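Local coordinates for protein histidine kinase (Methanosarcina mazei, PDB 3LI9) that probably serves as a membrane-bound sensor kinase that uses ATP to phosphorylate a protein histidine, with this double-Cache (PDC-fold) piece forming its extracellular sensor domain, at residues A[190-202]-A[209-221]. Sequence-based numbering, arbitrary orientation.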
loop_
_atom_site.group_PDB
_atom_site.type_symbol
_atom_site.label_atom_id
_atom_site.label_comp_id
_atom_site.label_asym_id
_atom_site.label_seq_id
_atom_site.Cartn_x
_atom_site.Cartn_y
_atom_site.Cartn_z
ATOM N N TYR A 190 16.201 -16.792 1.863
ATOM C CA TYR A 190 14.818 -16.517 1.383
ATOM C C TYR A 190 14.599 -15.019 1.542
ATOM O O TYR A 190 15.530 -14.270 1.856
ATOM C CB TYR A 190 13.814 -17.291 2.228
ATOM C CG TYR A 190 13.827 -16.958 3.728
ATOM C CD1 TYR A 190 12.932 -16.034 4.289
ATOM C CD2 TYR A 190 14.735 -17.619 4.635
ATOM C CE1 TYR A 190 12.923 -15.747 5.651
ATOM C CE2 TYR A 190 14.731 -17.309 6.013
ATOM C CZ TYR A 190 13.824 -16.393 6.496
ATOM O OH TYR A 190 13.808 -16.094 7.826
ATOM N N ALA A 191 13.361 -14.564 1.275
ATOM C CA ALA A 191 13.149 -13.116 1.203
ATOM C C ALA A 191 11.740 -12.882 1.693
ATOM O O ALA A 191 10.879 -13.790 1.626
ATOM C CB ALA A 191 13.186 -12.687 -0.276
ATOM N N PHE A 192 11.486 -11.677 2.177
ATOM C CA PHE A 192 10.071 -11.267 2.461
ATOM C C PHE A 192 9.977 -9.728 2.382
ATOM O O PHE A 192 10.979 -9.049 2.361
ATOM C CB PHE A 192 9.594 -11.756 3.865
ATOM C CG PHE A 192 10.443 -11.284 4.996
ATOM C CD1 PHE A 192 10.235 -10.026 5.601
ATOM C CD2 PHE A 192 11.411 -12.114 5.496
ATOM C CE1 PHE A 192 11.075 -9.594 6.723
ATOM C CE2 PHE A 192 12.209 -11.693 6.590
ATOM C CZ PHE A 192 12.048 -10.470 7.177
HETATM N N MSE A 193 8.775 -9.184 2.286
HETATM C CA MSE A 193 8.620 -7.735 2.237
HETATM C C MSE A 193 7.931 -7.295 3.504
HETATM O O MSE A 193 7.112 -8.043 4.057
HETATM C CB MSE A 193 7.739 -7.303 1.031
HETATM C CG MSE A 193 8.463 -7.435 -0.195
HETATM SE SE MSE A 193 8.994 -5.552 -0.726
HETATM C CE MSE A 193 7.275 -5.425 -1.377
ATOM N N VAL A 194 8.245 -6.084 3.966
ATOM C CA VAL A 194 7.532 -5.481 5.097
ATOM C C VAL A 194 7.033 -4.089 4.759
ATOM O O VAL A 194 7.578 -3.437 3.838
ATOM C CB VAL A 194 8.372 -5.429 6.428
ATOM C CG1 VAL A 194 8.798 -6.898 6.847
ATOM C CG2 VAL A 194 9.623 -4.571 6.252
ATOM N N SER A 195 6.063 -3.626 5.523
ATOM C CA SER A 195 5.591 -2.259 5.340
ATOM C C SER A 195 6.570 -1.261 6.080
ATOM O O SER A 195 7.563 -1.684 6.708
ATOM C CB SER A 195 4.191 -2.119 5.931
ATOM O OG SER A 195 4.303 -2.200 7.354
ATOM N N ASN A 196 6.236 0.014 6.011
ATOM C CA ASN A 196 7.082 1.031 6.612
ATOM C C ASN A 196 7.159 0.825 8.155
ATOM O O ASN A 196 8.206 1.081 8.767
ATOM C CB ASN A 196 6.525 2.413 6.338
ATOM C CG ASN A 196 7.440 3.497 6.899
ATOM O OD1 ASN A 196 8.622 3.600 6.496
ATOM N ND2 ASN A 196 6.925 4.245 7.794
ATOM N N THR A 197 6.095 0.307 8.747
ATOM C CA THR A 197 6.135 0.037 10.208
ATOM C C THR A 197 6.535 -1.405 10.491
ATOM O O THR A 197 6.406 -1.858 11.615
ATOM C CB THR A 197 4.784 0.347 10.892
ATOM O OG1 THR A 197 3.718 -0.458 10.302
ATOM C CG2 THR A 197 4.425 1.852 10.747
ATOM N N GLY A 198 7.079 -2.119 9.495
ATOM C CA GLY A 198 7.692 -3.394 9.733
ATOM C C GLY A 198 6.710 -4.558 9.706
ATOM O O GLY A 198 7.136 -5.680 10.009
ATOM N N ILE A 199 5.468 -4.323 9.275
ATOM C CA ILE A 199 4.502 -5.453 9.217
ATOM C C ILE A 199 4.779 -6.367 8.022
ATOM O O ILE A 199 4.988 -5.885 6.878
ATOM C CB ILE A 199 3.093 -4.906 9.007
ATOM C CG1 ILE A 199 2.696 -3.974 10.169
ATOM C CG2 ILE A 199 2.088 -6.059 8.901
ATOM C CD1 ILE A 199 2.537 -4.755 11.530
ATOM N N PHE A 200 4.774 -7.683 8.252
ATOM C CA PHE A 200 5.013 -8.591 7.144
ATOM C C PHE A 200 3.993 -8.457 6.072
ATOM O O PHE A 200 2.790 -8.543 6.334
ATOM C CB PHE A 200 5.050 -10.103 7.624
ATOM C CG PHE A 200 6.291 -10.429 8.438
ATOM C CD1 PHE A 200 7.410 -10.943 7.810
ATOM C CD2 PHE A 200 6.270 -10.254 9.816
ATOM C CE1 PHE A 200 8.628 -11.253 8.510
ATOM C CE2 PHE A 200 7.482 -10.545 10.565
ATOM C CZ PHE A 200 8.632 -11.018 9.910
ATOM N N LEU A 201 4.478 -8.342 4.830
ATOM C CA LEU A 201 3.541 -8.394 3.695
ATOM C C LEU A 201 3.593 -9.819 3.050
ATOM O O LEU A 201 2.814 -10.123 2.123
ATOM C CB LEU A 201 3.970 -7.431 2.585
ATOM C CG LEU A 201 4.001 -5.989 3.201
ATOM C CD1 LEU A 201 4.305 -4.987 2.150
ATOM C CD2 LEU A 201 2.747 -5.633 3.999
ATOM N N SER A 202 4.604 -10.620 3.456
ATOM C CA SER A 202 4.788 -11.977 2.888
ATOM C C SER A 202 5.611 -12.753 3.907
ATOM O O SER A 202 6.282 -12.148 4.761
ATOM C CB SER A 202 5.596 -11.968 1.575
ATOM O OG SER A 202 6.918 -11.454 1.730
ATOM N N TRP A 209 1.648 -14.665 9.966
ATOM C CA TRP A 209 2.336 -13.420 10.269
ATOM C C TRP A 209 1.940 -12.274 9.308
ATOM O O TRP A 209 2.072 -11.075 9.658
ATOM C CB TRP A 209 3.855 -13.622 10.152
ATOM C CG TRP A 209 4.428 -14.403 11.277
ATOM C CD1 TRP A 209 3.756 -14.979 12.336
ATOM C CD2 TRP A 209 5.817 -14.684 11.472
ATOM N NE1 TRP A 209 4.668 -15.644 13.162
ATOM C CE2 TRP A 209 5.932 -15.441 12.671
ATOM C CE3 TRP A 209 6.972 -14.357 10.765
ATOM C CZ2 TRP A 209 7.172 -15.891 13.150
ATOM C CZ3 TRP A 209 8.206 -14.819 11.247
ATOM C CH2 TRP A 209 8.269 -15.565 12.440
ATOM N N ILE A 210 1.503 -12.664 8.112
ATOM C CA ILE A 210 1.175 -11.627 7.042
ATOM C C ILE A 210 0.080 -10.679 7.541
ATOM O O ILE A 210 -1.053 -11.098 7.915
ATOM C CB ILE A 210 0.844 -12.266 5.720
ATOM C CG1 ILE A 210 2.009 -13.147 5.198
ATOM C CG2 ILE A 210 0.348 -11.214 4.662
ATOM C CD1 ILE A 210 1.673 -13.973 3.976
ATOM N N GLY A 211 0.410 -9.389 7.564
ATOM C CA GLY A 211 -0.500 -8.365 8.047
ATOM C C GLY A 211 -0.768 -8.359 9.519
ATOM O O GLY A 211 -1.622 -7.583 9.970
ATOM N N GLU A 212 -0.024 -9.181 10.282
ATOM C CA GLU A 212 -0.322 -9.421 11.700
ATOM C C GLU A 212 0.852 -9.126 12.598
ATOM O O GLU A 212 0.683 -8.465 13.623
ATOM C CB GLU A 212 -0.887 -10.826 11.949
ATOM C CG GLU A 212 -2.245 -11.103 11.250
ATOM C CD GLU A 212 -3.386 -10.171 11.768
ATOM O OE1 GLU A 212 -3.203 -9.496 12.793
ATOM O OE2 GLU A 212 -4.465 -10.085 11.127
ATOM N N LYS A 213 2.038 -9.526 12.210
ATOM C CA LYS A 213 3.178 -9.358 13.080
ATOM C C LYS A 213 4.101 -8.322 12.449
ATOM O O LYS A 213 4.132 -8.219 11.229
ATOM C CB LYS A 213 3.938 -10.671 13.160
ATOM C CG LYS A 213 5.189 -10.557 14.106
ATOM C CD LYS A 213 5.693 -11.954 14.507
ATOM C CE LYS A 213 4.565 -12.850 15.072
ATOM N NZ LYS A 213 4.431 -12.658 16.544
ATOM N N SER A 214 4.837 -7.571 13.256
ATOM C CA SER A 214 5.851 -6.674 12.770
ATOM C C SER A 214 7.254 -7.076 13.252
ATOM O O SER A 214 7.411 -7.774 14.274
ATOM C CB SER A 214 5.571 -5.271 13.362
ATOM O OG SER A 214 6.650 -4.419 13.016
ATOM N N LEU A 215 8.269 -6.706 12.486
ATOM C CA LEU A 215 9.649 -6.865 12.926
ATOM C C LEU A 215 9.819 -6.285 14.305
ATOM O O LEU A 215 10.608 -6.817 15.103
ATOM C CB LEU A 215 10.628 -6.157 11.971
ATOM C CG LEU A 215 10.715 -6.841 10.618
ATOM C CD1 LEU A 215 11.623 -6.030 9.659
ATOM C CD2 LEU A 215 11.244 -8.207 10.721
ATOM N N SER A 216 9.127 -5.197 14.606
ATOM C CA SER A 216 9.397 -4.574 15.903
ATOM C C SER A 216 8.899 -5.469 17.056
ATOM O O SER A 216 9.196 -5.186 18.204
ATOM C CB SER A 216 8.810 -3.137 15.987
ATOM O OG SER A 216 7.422 -3.185 15.874
ATOM N N ASP A 217 8.159 -6.545 16.748
ATOM C CA ASP A 217 7.651 -7.496 17.754
ATOM C C ASP A 217 8.648 -8.583 18.178
ATOM O O ASP A 217 8.340 -9.416 19.049
ATOM C CB ASP A 217 6.409 -8.242 17.217
ATOM C CG ASP A 217 5.193 -7.339 17.055
ATOM O OD1 ASP A 217 5.012 -6.470 17.938
ATOM O OD2 ASP A 217 4.403 -7.531 16.063
ATOM N N PHE A 218 9.795 -8.657 17.529
ATOM C CA PHE A 218 10.758 -9.706 17.826
ATOM C C PHE A 218 11.628 -9.280 18.991
ATOM O O PHE A 218 12.061 -8.128 19.068
ATOM C CB PHE A 218 11.643 -9.997 16.625
ATOM C CG PHE A 218 10.926 -10.811 15.523
ATOM C CD1 PHE A 218 11.287 -12.091 15.226
ATOM C CD2 PHE A 218 9.917 -10.210 14.792
ATOM C CE1 PHE A 218 10.601 -12.827 14.210
ATOM C CE2 PHE A 218 9.237 -10.908 13.803
ATOM C CZ PHE A 218 9.569 -12.195 13.524
ATOM N N ASP A 219 11.857 -10.198 19.921
ATOM C CA ASP A 219 12.707 -9.866 21.075
ATOM C C ASP A 219 14.125 -10.098 20.715
ATOM O O ASP A 219 14.762 -10.953 21.305
ATOM C CB ASP A 219 12.418 -10.820 22.237
ATOM C CG ASP A 219 11.031 -10.709 22.719
ATOM O OD1 ASP A 219 10.557 -9.560 22.905
ATOM O OD2 ASP A 219 10.417 -11.778 22.906
ATOM N N VAL A 220 14.638 -9.339 19.747
ATOM C CA VAL A 220 15.995 -9.512 19.227
ATOM C C VAL A 220 16.459 -8.110 18.852
ATOM O O VAL A 220 15.833 -7.439 18.020
ATOM C CB VAL A 220 16.056 -10.413 17.956
ATOM C CG1 VAL A 220 17.501 -10.576 17.411
ATOM C CG2 VAL A 220 15.415 -11.789 18.261
ATOM N N GLU A 221 17.509 -7.651 19.536
ATOM C CA GLU A 221 17.999 -6.313 19.387
ATOM C C GLU A 221 18.248 -5.973 17.896
ATOM O O GLU A 221 17.817 -4.913 17.451
ATOM C CB GLU A 221 19.317 -6.125 20.229
ATOM C CG GLU A 221 19.964 -4.731 20.201
ATOM C CD GLU A 221 19.106 -3.719 20.942
ATOM O OE1 GLU A 221 17.885 -3.905 20.908
ATOM O OE2 GLU A 221 19.625 -2.772 21.608
#
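Ser214 meets the loop 195-199 through both its backbone and its hydroxyl, and illustrates how two largely irregular loops can satisfy each other's polar groups. Its OG donates to Thr197 O at 2.9 Å, lying in the carbonyl plane on a lone pair. Carried there by a chi1 of 173°, which sets it anti to the backbone N, the same OG accepts from Ser216 N in an ST turn, while Ser214 N is held by Asp217 OD2. With an alanine in place of Ser214, Thr197 O would probably lose this donor and Ser216 N its side-chain acceptor, leaving the Ser195-Gly198 turn held less firmly, by Leu215 N to Gly198 O, against the 3-10 segment 215-217.

Backbone bonds continue the join around a single bridge between Ile199 and Ser214. Leu215 N donates to Gly198 O at 2.9 Å. Phe200 N bonds to Lys213 O (3.1 Å), and Gly211 N to Phe200 O. A CB on Gly198 would run into Ser214 OG and, at phi 86°, jam against the preceding carbonyl O, which alone calls for glycine.

The Phe200 ring packs against the second segment. Trp209 CE3 sits over one face, 3.8 Å from Phe200 CZ, with the ring planes inclined at 42°. Phe218 CE2 approaches the edge, 3.7 Å from Phe200 CE2, and Leu215 CD2 touches Phe200 CZ. The Leu215 side chain also packs on Ile223, Ala227 and Ile230 of helix 221-231, whereas Glu141 binds Thr197 OG1 and Ser195 OG. All four acceptors across the contact are main-chain carbonyls, three answered by backbone N-H groups and one by the Ser214 hydroxyl, so the loop leaving edge strand 190-194 is tied to the lead-in of that helix without charged pairs.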